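Local coordinates for protein metagenomic carboxyl esterase MGS0156 (Uncultured organism, PDB 5D8M) that probably hydrolyses carboxylic ester bonds as an enzyme of alpha/beta-hydrolase fold, its natural substrate not established, at residues A[28-34]-A[288-294]; A[34-39]-A[70-76]; A[178-184]-A[242-248]; A[249-253]-A[273-277]. All coordinates share one frame; numbering follows the deposited sequence.

Contact 1. Residues A[28-34]-A[288-294]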
loop_
_atom_site.group_PDB
_atom_site.type_symbol
_atom_site.label_atom_id
_atom_site.label_comp_id
_atom_site.label_asym_id
_atom_site.label_seq_id
_atom_site.Cartn_x
_atom_site.Cartn_y
_atom_site.Cartn_z
ATOM N N ALA A 28 4.122 11.519 16.141
ATOM C CA ALA A 28 3.758 12.094 14.847
ATOM C C ALA A 28 2.249 12.076 14.634
ATOM O O ALA A 28 1.768 12.017 13.496
ATOM C CB ALA A 28 4.460 11.357 13.724
ATOM N N GLY A 29 1.501 12.097 15.735
ATOM C CA GLY A 29 0.053 12.177 15.675
ATOM C C GLY A 29 -0.660 10.938 15.162
ATOM O O GLY A 29 -1.766 11.021 14.643
ATOM N N ILE A 30 -0.044 9.777 15.317
ATOM C CA ILE A 30 -0.645 8.559 14.783
ATOM C C ILE A 30 -1.557 7.914 15.800
ATOM O O ILE A 30 -1.139 7.695 16.933
ATOM C CB ILE A 30 0.421 7.534 14.358
ATOM C CG1 ILE A 30 1.387 8.160 13.359
ATOM C CG2 ILE A 30 -0.219 6.304 13.744
ATOM C CD1 ILE A 30 0.710 8.655 12.164
ATOM N N GLN A 31 -2.784 7.596 15.389
ATOM C CA GLN A 31 -3.705 6.848 16.231
ATOM C C GLN A 31 -3.407 5.360 16.123
ATOM O O GLN A 31 -3.244 4.834 15.017
ATOM C CB GLN A 31 -5.160 7.111 15.837
ATOM C CG GLN A 31 -5.565 8.566 15.822
ATOM C CD GLN A 31 -7.021 8.751 15.388
ATOM O OE1 GLN A 31 -7.845 7.823 15.474
ATOM N NE2 GLN A 31 -7.342 9.952 14.917
ATOM N N ASP A 32 -3.342 4.683 17.265
ATOM C CA ASP A 32 -3.006 3.260 17.283
ATOM C C ASP A 32 -4.256 2.386 17.145
ATOM O O ASP A 32 -4.959 2.166 18.108
ATOM C CB ASP A 32 -2.258 2.909 18.576
ATOM C CG ASP A 32 -1.528 1.569 18.487
ATOM O OD1 ASP A 32 -1.879 0.752 17.602
ATOM O OD2 ASP A 32 -0.598 1.336 19.296
ATOM N N GLY A 33 -4.530 1.870 15.953
ATOM C CA GLY A 33 -5.709 1.030 15.790
ATOM C C GLY A 33 -5.395 -0.442 15.614
ATOM O O GLY A 33 -6.247 -1.211 15.125
ATOM N N ARG A 34 -4.173 -0.827 15.991
ATOM C CA ARG A 34 -3.668 -2.180 15.768
ATOM C C ARG A 34 -4.503 -3.262 16.432
ATOM O O ARG A 34 -4.654 -4.356 15.888
ATOM C CB ARG A 34 -2.226 -2.311 16.270
ATOM C CG ARG A 34 -1.208 -1.606 15.408
ATOM C CD ARG A 34 0.174 -1.728 15.996
ATOM N NE ARG A 34 0.304 -0.982 17.248
ATOM C CZ ARG A 34 1.189 -1.287 18.190
ATOM N NH1 ARG A 34 1.992 -2.335 18.017
ATOM N NH2 ARG A 34 1.275 -0.548 19.301
ATOM N N GLY A 288 -0.240 11.497 11.016
ATOM C CA GLY A 288 -1.546 12.035 11.380
ATOM C C GLY A 288 -2.688 11.053 11.134
ATOM O O GLY A 288 -3.845 11.368 11.395
ATOM N N GLY A 289 -2.366 9.868 10.614
ATOM C CA GLY A 289 -3.370 8.854 10.363
ATOM C C GLY A 289 -3.561 7.825 11.468
ATOM O O GLY A 289 -3.213 8.055 12.631
ATOM N N THR A 290 -4.153 6.700 11.097
ATOM C CA THR A 290 -4.331 5.559 11.982
ATOM C C THR A 290 -3.410 4.433 11.547
ATOM O O THR A 290 -3.371 4.108 10.384
ATOM C CB THR A 290 -5.794 5.064 11.973
ATOM O OG1 THR A 290 -6.595 6.022 12.646
ATOM C CG2 THR A 290 -5.948 3.695 12.676
ATOM N N LEU A 291 -2.656 3.862 12.485
ATOM C CA LEU A 291 -1.861 2.666 12.202
ATOM C C LEU A 291 -2.710 1.417 12.450
ATOM O O LEU A 291 -3.168 1.188 13.578
ATOM C CB LEU A 291 -0.599 2.624 13.071
ATOM C CG LEU A 291 0.262 1.359 12.979
ATOM C CD1 LEU A 291 0.790 1.139 11.553
ATOM C CD2 LEU A 291 1.407 1.483 13.990
ATOM N N LEU A 292 -2.922 0.638 11.399
ATOM C CA LEU A 292 -3.723 -0.556 11.487
ATOM C C LEU A 292 -2.859 -1.765 11.841
ATOM O O LEU A 292 -3.361 -2.726 12.406
ATOM C CB LEU A 292 -4.466 -0.822 10.166
ATOM C CG LEU A 292 -5.430 0.252 9.694
ATOM C CD1 LEU A 292 -6.049 -0.190 8.376
ATOM C CD2 LEU A 292 -6.485 0.508 10.760
ATOM N N GLY A 293 -1.573 -1.734 11.497
ATOM C CA GLY A 293 -0.708 -2.841 11.848
ATOM C C GLY A 293 0.301 -3.246 10.805
ATOM O O GLY A 293 0.631 -2.495 9.863
ATOM N N TYR A 294 0.815 -4.452 10.994
ATOM C CA TYR A 294 1.961 -4.931 10.229
ATOM C C TYR A 294 1.711 -6.334 9.671
ATOM O O TYR A 294 2.019 -7.314 10.329
ATOM C CB TYR A 294 3.227 -4.929 11.105
ATOM C CG TYR A 294 3.589 -3.569 11.694
ATOM C CD1 TYR A 294 3.003 -3.127 12.885
ATOM C CD2 TYR A 294 4.497 -2.720 11.052
ATOM C CE1 TYR A 294 3.315 -1.895 13.427
ATOM C CE2 TYR A 294 4.823 -1.460 11.604
ATOM C CZ TYR A 294 4.224 -1.069 12.785
ATOM O OH TYR A 294 4.515 0.139 13.354
HETATM O O HOH W 1 -2.632 -5.128 13.871
#

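Contact 2. Residues A[34-39]-A[70-76]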
loop_
_atom_site.group_PDB
_atom_site.type_symbol
_atom_site.label_atom_id
_atom_site.label_comp_id
_atom_site.label_asym_id
_atom_site.label_seq_id
_atom_site.Cartn_x
_atom_site.Cartn_y
_atom_site.Cartn_z
ATOM N N ARG A 34 -4.173 -0.827 15.991
ATOM C CA ARG A 34 -3.668 -2.180 15.768
ATOM C C ARG A 34 -4.503 -3.262 16.432
ATOM O O ARG A 34 -4.654 -4.356 15.888
ATOM C CB ARG A 34 -2.226 -2.311 16.270
ATOM C CG ARG A 34 -1.208 -1.606 15.408
ATOM C CD ARG A 34 0.174 -1.728 15.996
ATOM N NE ARG A 34 0.304 -0.982 17.248
ATOM C CZ ARG A 34 1.189 -1.287 18.190
ATOM N NH1 ARG A 34 1.992 -2.335 18.017
ATOM N NH2 ARG A 34 1.275 -0.548 19.301
ATOM N N GLY A 35 -4.992 -2.961 17.633
ATOM C CA GLY A 35 -5.755 -3.913 18.417
ATOM C C GLY A 35 -7.115 -4.208 17.801
ATOM O O GLY A 35 -7.505 -5.362 17.688
ATOM N N ARG A 36 -7.842 -3.169 17.410
ATOM C CA ARG A 36 -9.161 -3.377 16.839
ATOM C C ARG A 36 -9.037 -4.009 15.445
ATOM O O ARG A 36 -9.825 -4.887 15.075
ATOM C CB ARG A 36 -9.944 -2.061 16.783
ATOM C CG ARG A 36 -11.367 -2.182 16.200
ATOM C CD ARG A 36 -12.218 -3.210 16.926
ATOM N NE ARG A 36 -13.571 -3.260 16.377
ATOM C CZ ARG A 36 -14.512 -4.121 16.761
ATOM N NH1 ARG A 36 -14.255 -5.021 17.705
ATOM N NH2 ARG A 36 -15.719 -4.073 16.210
ATOM N N PHE A 37 -8.023 -3.607 14.687
ATOM C CA PHE A 37 -7.857 -4.205 13.367
ATOM C C PHE A 37 -7.553 -5.714 13.472
ATOM O O PHE A 37 -8.137 -6.511 12.723
ATOM C CB PHE A 37 -6.772 -3.478 12.570
ATOM C CG PHE A 37 -6.662 -3.945 11.139
ATOM C CD1 PHE A 37 -7.565 -3.506 10.175
ATOM C CD2 PHE A 37 -5.696 -4.861 10.776
ATOM C CE1 PHE A 37 -7.475 -3.956 8.847
ATOM C CE2 PHE A 37 -5.592 -5.317 9.454
ATOM C CZ PHE A 37 -6.483 -4.856 8.492
ATOM N N ARG A 38 -6.667 -6.107 14.395
ATOM C CA ARG A 38 -6.384 -7.540 14.610
ATOM C C ARG A 38 -7.658 -8.309 14.971
ATOM O O ARG A 38 -7.923 -9.403 14.462
ATOM C CB ARG A 38 -5.333 -7.750 15.717
ATOM C CG ARG A 38 -5.089 -9.236 16.053
ATOM C CD ARG A 38 -4.047 -9.439 17.180
ATOM N NE ARG A 38 -2.786 -8.735 16.899
ATOM C CZ ARG A 38 -1.811 -9.189 16.118
ATOM N NH1 ARG A 38 -1.923 -10.368 15.529
ATOM N NH2 ARG A 38 -0.714 -8.456 15.931
ATOM N N GLU A 39 -8.448 -7.705 15.844
ATOM C CA GLU A 39 -9.702 -8.270 16.287
ATOM C C GLU A 39 -10.662 -8.521 15.117
ATOM O O GLU A 39 -11.247 -9.591 15.000
ATOM C CB GLU A 39 -10.324 -7.319 17.308
ATOM C CG GLU A 39 -11.536 -7.834 18.066
ATOM C CD GLU A 39 -11.904 -6.878 19.182
ATOM O OE1 GLU A 39 -11.406 -5.729 19.164
ATOM O OE2 GLU A 39 -12.649 -7.278 20.097
ATOM N N GLU A 70 0.926 -2.959 21.663
ATOM C CA GLU A 70 -0.337 -3.141 20.961
ATOM C C GLU A 70 -1.534 -3.144 21.926
ATOM O O GLU A 70 -1.557 -3.895 22.893
ATOM C CB GLU A 70 -0.322 -4.426 20.136
ATOM C CG GLU A 70 -1.526 -4.533 19.188
ATOM C CD GLU A 70 -1.527 -5.815 18.392
ATOM O OE1 GLU A 70 -2.446 -6.630 18.580
ATOM O OE2 GLU A 70 -0.616 -6.010 17.565
ATOM N N PRO A 71 -2.536 -2.293 21.655
ATOM C CA PRO A 71 -3.770 -2.253 22.452
ATOM C C PRO A 71 -4.476 -3.604 22.454
ATOM O O PRO A 71 -4.379 -4.337 21.470
ATOM C CB PRO A 71 -4.629 -1.205 21.733
ATOM C CG PRO A 71 -3.657 -0.400 20.917
ATOM C CD PRO A 71 -2.584 -1.365 20.513
ATOM N N GLY A 72 -5.153 -3.940 23.545
ATOM C CA GLY A 72 -5.920 -5.171 23.606
ATOM C C GLY A 72 -7.136 -5.104 22.693
ATOM O O GLY A 72 -7.439 -4.048 22.131
ATOM N N PRO A 73 -7.820 -6.243 22.507
ATOM C CA PRO A 73 -9.089 -6.232 21.768
ATOM C C PRO A 73 -10.181 -5.508 22.574
ATOM O O PRO A 73 -10.147 -5.538 23.800
ATOM C CB PRO A 73 -9.402 -7.722 21.579
ATOM C CG PRO A 73 -8.637 -8.410 22.664
ATOM C CD PRO A 73 -7.394 -7.606 22.869
ATOM N N THR A 74 -11.111 -4.844 21.892
ATOM C CA THR A 74 -12.134 -4.039 22.571
ATOM C C THR A 74 -13.266 -4.901 23.107
ATOM O O THR A 74 -13.990 -4.498 24.022
ATOM C CB THR A 74 -12.730 -2.968 21.629
ATOM O OG1 THR A 74 -13.499 -3.611 20.599
ATOM C CG2 THR A 74 -11.622 -2.137 20.986
ATOM N N GLY A 75 -13.421 -6.089 22.529
ATOM C CA GLY A 75 -14.524 -6.968 22.869
ATOM C C GLY A 75 -15.818 -6.636 22.138
ATOM O O GLY A 75 -16.780 -7.400 22.190
ATOM N N ARG A 76 -15.854 -5.492 21.462
ATOM C CA ARG A 76 -17.065 -5.085 20.764
ATOM C C ARG A 76 -17.261 -5.994 19.552
ATOM O O ARG A 76 -16.281 -6.427 18.942
ATOM C CB ARG A 76 -16.998 -3.606 20.371
ATOM C CG ARG A 76 -17.280 -3.324 18.914
ATOM C CD ARG A 76 -17.500 -1.834 18.604
ATOM N NE ARG A 76 -16.539 -0.864 19.170
ATOM C CZ ARG A 76 -15.206 -0.985 19.258
ATOM N NH1 ARG A 76 -14.566 -2.063 18.854
ATOM N NH2 ARG A 76 -14.496 -0.001 19.785
HETATM O O HOH W 2 1.468 -4.759 16.557
HETATM O O HOH W 3 -14.871 -8.561 19.421
#

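Contact 3. Residues A[178-184]-A[242-248]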
loop_
_atom_site.group_PDB
_atom_site.type_symbol
_atom_site.label_atom_id
_atom_site.label_comp_id
_atom_site.label_asym_id
_atom_site.label_seq_id
_atom_site.Cartn_x
_atom_site.Cartn_y
_atom_site.Cartn_z
ATOM N N THR A 178 -13.585 12.481 -1.202
ATOM C CA THR A 178 -12.932 11.285 -0.664
ATOM C C THR A 178 -13.164 11.143 0.836
ATOM O O THR A 178 -12.892 12.083 1.585
ATOM C CB THR A 178 -11.410 11.332 -0.946
ATOM O OG1 THR A 178 -11.192 11.387 -2.364
ATOM C CG2 THR A 178 -10.689 10.104 -0.369
ATOM N N ALA A 179 -13.623 9.977 1.286
ATOM C CA ALA A 179 -13.777 9.750 2.728
ATOM C C ALA A 179 -12.483 9.263 3.411
ATOM O O ALA A 179 -12.187 9.641 4.549
ATOM C CB ALA A 179 -14.890 8.769 2.995
ATOM N N ALA A 180 -11.723 8.426 2.730
ATOM C CA ALA A 180 -10.601 7.770 3.393
ATOM C C ALA A 180 -9.546 7.309 2.416
ATOM O O ALA A 180 -9.857 6.995 1.254
ATOM C CB ALA A 180 -11.106 6.579 4.214
ATOM N N VAL A 181 -8.295 7.285 2.887
ATOM C CA VAL A 181 -7.197 6.643 2.164
ATOM C C VAL A 181 -6.549 5.609 3.032
ATOM O O VAL A 181 -6.104 5.927 4.125
ATOM C CB VAL A 181 -6.096 7.624 1.751
ATOM C CG1 VAL A 181 -4.957 6.860 1.048
ATOM C CG2 VAL A 181 -6.675 8.736 0.863
ATOM N N VAL A 182 -6.470 4.383 2.531
ATOM C CA VAL A 182 -5.759 3.323 3.209
ATOM C C VAL A 182 -4.508 2.995 2.426
ATOM O O VAL A 182 -4.567 2.701 1.234
ATOM C CB VAL A 182 -6.612 2.056 3.332
ATOM C CG1 VAL A 182 -5.821 0.990 4.085
ATOM C CG2 VAL A 182 -7.922 2.388 4.049
ATOM N N SER A 183 -3.376 3.076 3.098
ATOM C CA SER A 183 -2.096 2.733 2.524
ATOM C C SER A 183 -1.713 1.297 2.904
ATOM O O SER A 183 -1.647 0.970 4.097
ATOM C CB SER A 183 -1.036 3.735 3.051
ATOM O OG SER A 183 0.217 3.548 2.425
ATOM N N VAL A 184 -1.443 0.459 1.909
ATOM C CA VAL A 184 -0.959 -0.895 2.117
ATOM C C VAL A 184 0.459 -1.027 1.547
ATOM O O VAL A 184 0.642 -1.016 0.326
ATOM C CB VAL A 184 -1.891 -1.935 1.439
ATOM C CG1 VAL A 184 -1.459 -3.345 1.770
ATOM C CG2 VAL A 184 -3.373 -1.686 1.859
ATOM N N ARG A 242 -10.087 16.672 6.181
ATOM C CA ARG A 242 -11.395 16.039 6.227
ATOM C C ARG A 242 -11.347 14.567 5.750
ATOM O O ARG A 242 -12.284 13.801 5.986
ATOM C CB ARG A 242 -12.402 16.835 5.398
ATOM C CG ARG A 242 -12.071 16.922 3.907
ATOM C CD ARG A 242 -13.349 17.174 3.061
ATOM N NE ARG A 242 -14.371 16.152 3.309
ATOM C CZ ARG A 242 -14.301 14.908 2.834
ATOM N NH1 ARG A 242 -13.264 14.548 2.100
ATOM N NH2 ARG A 242 -15.254 14.022 3.103
ATOM N N VAL A 243 -10.261 14.190 5.079
ATOM C CA VAL A 243 -10.024 12.792 4.675
ATOM C C VAL A 243 -9.366 12.001 5.832
ATOM O O VAL A 243 -8.508 12.534 6.524
ATOM C CB VAL A 243 -9.113 12.721 3.429
ATOM C CG1 VAL A 243 -8.873 11.261 3.008
ATOM C CG2 VAL A 243 -9.696 13.544 2.285
ATOM N N ARG A 244 -9.784 10.763 6.079
ATOM C CA ARG A 244 -9.130 9.949 7.102
ATOM C C ARG A 244 -8.054 9.059 6.474
ATOM O O ARG A 244 -8.272 8.485 5.413
ATOM C CB ARG A 244 -10.149 9.098 7.835
ATOM C CG ARG A 244 -11.346 9.893 8.332
ATOM C CD ARG A 244 -11.152 10.382 9.725
ATOM N NE ARG A 244 -11.875 9.519 10.658
ATOM C CZ ARG A 244 -13.159 9.661 10.986
ATOM N NH1 ARG A 244 -13.890 10.651 10.475
ATOM N NH2 ARG A 244 -13.709 8.806 11.837
ATOM N N TYR A 245 -6.908 8.934 7.140
ATOM C CA TYR A 245 -5.806 8.140 6.605
ATOM C C TYR A 245 -5.529 6.934 7.493
ATOM O O TYR A 245 -5.610 7.018 8.728
ATOM C CB TYR A 245 -4.548 9.011 6.458
ATOM C CG TYR A 245 -4.826 10.255 5.646
ATOM C CD1 TYR A 245 -4.792 10.223 4.259
ATOM C CD2 TYR A 245 -5.161 11.453 6.263
ATOM C CE1 TYR A 245 -5.073 11.354 3.513
ATOM C CE2 TYR A 245 -5.441 12.586 5.527
ATOM C CZ TYR A 245 -5.398 12.535 4.153
ATOM O OH TYR A 245 -5.677 13.687 3.418
ATOM N N TYR A 246 -5.208 5.817 6.851
ATOM C CA TYR A 246 -4.942 4.571 7.545
ATOM C C TYR A 246 -3.766 3.887 6.887
ATOM O O TYR A 246 -3.628 3.943 5.662
ATOM C CB TYR A 246 -6.164 3.635 7.508
ATOM C CG TYR A 246 -7.473 4.287 7.930
ATOM C CD1 TYR A 246 -8.234 5.008 7.017
ATOM C CD2 TYR A 246 -7.957 4.145 9.227
ATOM C CE1 TYR A 246 -9.453 5.601 7.393
ATOM C CE2 TYR A 246 -9.164 4.722 9.611
ATOM C CZ TYR A 246 -9.900 5.451 8.689
ATOM O OH TYR A 246 -11.087 6.002 9.048
ATOM N N SER A 247 -2.929 3.214 7.676
ATOM C CA SER A 247 -1.745 2.590 7.087
ATOM C C SER A 247 -1.504 1.189 7.644
ATOM O O SER A 247 -1.661 0.947 8.860
ATOM C CB SER A 247 -0.496 3.456 7.341
ATOM O OG SER A 247 -0.653 4.776 6.814
ATOM N N LEU A 248 -1.101 0.305 6.734
ATOM C CA LEU A 248 -0.575 -1.023 7.025
ATOM C C LEU A 248 0.845 -1.065 6.493
ATOM O O LEU A 248 1.077 -0.688 5.349
ATOM C CB LEU A 248 -1.421 -2.108 6.367
ATOM C CG LEU A 248 -2.804 -2.310 6.980
ATOM C CD1 LEU A 248 -3.733 -2.913 5.921
ATOM C CD2 LEU A 248 -2.720 -3.246 8.175
HETATM O O HOH W 4 -13.663 11.187 6.055
HETATM O O HOH W 5 1.435 1.782 4.084
#

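Contact 4. Residues A[249-253]-A[273-277]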
loop_
_atom_site.group_PDB
_atom_site.type_symbol
_atom_site.label_atom_id
_atom_site.label_comp_id
_atom_site.label_asym_id
_atom_site.label_seq_id
_atom_site.Cartn_x
_atom_site.Cartn_y
_atom_site.Cartn_z
ATOM N N ALA A 249 1.792 -1.479 7.332
ATOM C CA ALA A 249 3.173 -1.604 6.896
ATOM C C ALA A 249 3.642 -3.065 6.967
ATOM O O ALA A 249 3.777 -3.626 8.048
ATOM C CB ALA A 249 4.074 -0.702 7.740
ATOM N N ALA A 250 3.894 -3.678 5.809
ATOM C CA ALA A 250 4.239 -5.096 5.773
ATOM C C ALA A 250 5.725 -5.361 6.010
ATOM O O ALA A 250 6.588 -4.524 5.691
ATOM C CB ALA A 250 3.813 -5.698 4.446
ATOM N N PHE A 251 6.008 -6.524 6.604
ATOM C CA PHE A 251 7.321 -7.127 6.530
ATOM C C PHE A 251 7.198 -8.599 6.864
ATOM O O PHE A 251 6.271 -9.008 7.557
ATOM C CB PHE A 251 8.324 -6.418 7.464
ATOM C CG PHE A 251 8.018 -6.543 8.942
ATOM C CD1 PHE A 251 7.240 -5.589 9.593
ATOM C CD2 PHE A 251 8.551 -7.580 9.683
ATOM C CE1 PHE A 251 6.983 -5.693 10.957
ATOM C CE2 PHE A 251 8.308 -7.688 11.046
ATOM C CZ PHE A 251 7.520 -6.746 11.687
ATOM N N ALA A 252 8.131 -9.387 6.350
ATOM C CA ALA A 252 8.230 -10.794 6.669
ATOM C C ALA A 252 9.681 -11.093 7.004
ATOM O O ALA A 252 10.556 -10.277 6.734
ATOM C CB ALA A 252 7.758 -11.650 5.505
ATOM N N SER A 253 9.942 -12.262 7.578
ATOM C CA SER A 253 11.311 -12.682 7.820
ATOM C C SER A 253 11.971 -12.862 6.475
ATOM O O SER A 253 11.281 -12.946 5.456
ATOM C CB SER A 253 11.362 -13.980 8.626
ATOM O OG SER A 253 10.751 -15.031 7.890
ATOM N N ALA A 273 15.564 -4.279 9.648
ATOM C CA ALA A 273 15.008 -5.584 9.345
ATOM C C ALA A 273 13.497 -5.568 9.181
ATOM O O ALA A 273 12.930 -6.520 8.658
ATOM C CB ALA A 273 15.406 -6.573 10.437
ATOM N N LEU A 274 12.834 -4.498 9.623
ATOM C CA LEU A 274 11.387 -4.425 9.477
ATOM C C LEU A 274 11.107 -3.735 8.161
ATOM O O LEU A 274 10.805 -2.543 8.125
ATOM C CB LEU A 274 10.724 -3.671 10.633
ATOM C CG LEU A 274 10.466 -4.493 11.895
ATOM C CD1 LEU A 274 11.749 -5.002 12.524
ATOM C CD2 LEU A 274 9.715 -3.647 12.918
ATOM N N ASN A 275 11.252 -4.496 7.081
ATOM C CA ASN A 275 11.041 -3.997 5.736
ATOM C C ASN A 275 10.439 -5.117 4.892
ATOM O O ASN A 275 10.670 -6.291 5.170
ATOM C CB ASN A 275 12.350 -3.509 5.105
ATOM C CG ASN A 275 13.222 -4.658 4.585
ATOM O OD1 ASN A 275 13.048 -5.122 3.450
ATOM N ND2 ASN A 275 14.192 -5.087 5.393
ATOM N N ASP A 276 9.688 -4.760 3.859
ATOM C CA ASP A 276 8.973 -5.771 3.079
ATOM C C ASP A 276 9.714 -6.156 1.803
ATOM O O ASP A 276 9.163 -6.826 0.940
ATOM C CB ASP A 276 7.564 -5.288 2.729
ATOM C CG ASP A 276 7.559 -4.069 1.804
ATOM O OD1 ASP A 276 8.580 -3.746 1.166
ATOM O OD2 ASP A 276 6.491 -3.444 1.685
ATOM N N GLY A 277 10.969 -5.734 1.699
ATOM C CA GLY A 277 11.773 -5.996 0.528
ATOM C C GLY A 277 12.056 -4.712 -0.221
ATOM O O GLY A 277 13.138 -4.561 -0.773
HETATM O O HOH W 6 5.270 -2.102 3.845
HETATM O O HOH W 7 9.876 -8.738 3.992
HETATM O O HOH W 8 12.529 -9.149 8.467
#

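Contact 1. Residues A[28-34]-A[288-294]
Arg34 runs past the end of Leu291 to the rim of Tyr294: its CD lies near the plane of that ring, 4.1 Å from Tyr294 CE1, and the guanidinium stands almost perpendicular to the ring, at 88°. Leu291 CD2 comes up to the guanidinium obliquely and lies 4.0 Å from Arg34 CD. The in-plane edge of the same group belongs to Asp32, held side-on by NE to OD1 and NH2 to OD2, the latter at 2.7 Å. A bend at chi3 (-68°) turns the arginine back to this neighbour, whose OD1 also accepts from Arg34 N in an Asx turn. A leucine in place of Arg34 would probably leave the Asp32 carboxylate without its charged mate, held then by the backbone N of the Asx turn but no longer gripped at OD2 by the guanidinium. Beneath these side chains the backbones pair as short parallel strands. Gln31 N donates to Gly289 O at 2.8 Å and Leu291 N returns the bond to Gln31 O at 2.8 Å. The N of Gly33, the residue just before the helix (N-cap position), then donates to Leu291 O; a CB on Gly33 would run into Thr290 CG2. On the face of Leu291, Ile30 CG2 packs 3.8 Å from Leu291 CB; the opposite face carries Gln31 and Thr290. Water 1 joins the carbonyls of Arg34 and Leu292. Strand 31-32 is the outermost strand on this side of the parallel sheet, strand 290-293 lies between it and 244-248, and Thr290 and Leu292 pack on Tyr334 of helix 324-338.

Contact 2. Residues A[34-39]-A[70-76]
Glu70 lies across Arg34 and ends on Arg38. Its CA covers one face of the Arg34 guanidinium, 3.5 Å from Arg34 NH2, a nitrogen that also donates to Ala68 O. With CG opposite the backbone N (chi1 -170°) and the chain extended beyond it, the carboxylate meets Arg38 side-on: NE to OE1 at 2.7 Å and NH2 to OE2 at 2.9 Å, both on syn lone pairs, the two groups nearly coplanar (8°). Water 2 links OE2 to Arg34 NH1. At the other end, Arg36 sends NH1 to Arg76 O at 2.8 Å, from above the carbonyl plane, and the Arg76 guanidinium stands over one face of the Arg36 guanidinium, steeply inclined to it (66°), NH1 nearest. The very short approach of these like charges is doubtful in detail; Glu337, by a salt bridge to Arg36 NH2, and Glu39, weakly at NH1, probably offset them. A methionine in place of Arg36 would probably leave Arg76 O without this donor and Glu337 without this salt bridge. Glu39 spreads its carboxylate over the start of the ST turn that Thr74 OG1 makes with Arg76 N: OE1 takes Thr74 N at 2.9 Å and OE2 takes Gly75 N at 2.8 Å. Gly35, where a CB would collide with Pro71 O, lets the loop come close. The loop before strand 87-92 thus lies along the start of helix 34-48, whose Phe37 packs on Leu327 and Ala330 of helix 324-338.

Contact 3. Residues A[178-184]-A[242-248]
Tyr246 slants across Val182 toward Ala180 where two neighbouring parallel strands meet in the central sheet of the alpha/beta-hydrolase fold. Its CG stands opposite the carbonyl carbon (chi1 -50°), which brings the ring edge to Ala180, CE1 being 3.7 Å from Ala180 CB. Val182 CG2 meets the same ring obliquely, 4.0 Å from Tyr246 CD1. The phenol oxygen is held by Asp338. Val184 and Leu248 continue this face, which packs on Val335 and Ile331 of helix 324-338. On the reverse face Tyr245 slants across Val181, CD1 3.8 Å from Val181 CB, and Val181 CG2 also touches Val243 CG1. Tyr245 OH goes to Pro240 O, and Leu165 and Leu168 of helix 159-170 cover this side. Ser183 and Ser247 sit side by side further on, with Ser247 OG bonded to Ile286 N. The sheet is therefore sandwiched between helices, with apolar side chains and aromatic rings on both faces. The backbones are laced in parallel register: Val181 N to Arg244 O, Tyr246 N to Val181 O, Ser183 N to Tyr246 O at 2.7 Å, and Leu248 N to Ser183 O at 2.8 Å. The same carbonyl oxygens also receive CA-H...O contacts, as Val181 O does from Tyr245 CA. At the C-terminal end of the pair, water 5 accepts from Ser183 OG at 2.7 Å and donates to Leu248 O at 2.8 Å.

Contact 4. Residues A[249-253]-A[273-277]
Leu274 rests on one face of the Phe251 ring in a CH-pi contact: CG lies 3.8 Å from the ring centroid and 14° off the ring normal. A first torsion of 65° turns the face of the ring to Leu274, and the two side chains run the same way. Trp65 also stacks with Phe251. Packing stays tight along the backbone, where Phe251 CB touches Asn275 O at 3.3 Å and Ala250 O presses on Asp276 CB at 3.2 Å. The looser part is polar and bridged by water, with no direct hydrogen bond between the two loops. Water 7 accepts from Ala252 N and donates to Asn275 O at 2.8 Å; water 8 joins the carbonyls of Ala252 and Ala273; water 6 accepts from Ala250 N and lies 2.8 Å from Asp276 OD2. Asn275 OD1 takes Gly277 N in an Asx turn, which turns the chain through Asp276. OD1 of Asp276 is held by the backbone N atoms of Leu278 and Val279, which fix the carboxylate and direct OD2 to His299 ND1. Such an aspartate-histidine pair, on loops of this fold, is consistent with the acid and base of a hydrolase catalytic triad.

In the fold
From the N terminus, residues 28-34 open contact 1, which closes only at 288-294 and so encloses the other three. Helix 34-48 follows at once, sharing Arg34, and contact 2 closes the first, short loop when 70-76 returns along it. Later, contact 3 joins strand 178-184 to 244-248 across a helical excursion, and contact 4 begins directly after that strand, closing at 273-277 around helix 262-269. Contacts 2, 3 and 4 come in series and none cross. Contacts 1 and 3 meet in one sheet, where strand 290-293 pairs with 244-248; Gly293 also bonds to Ala249 of contact 4, and Phe37 of contact 2 packs on Leu248 of contact 3.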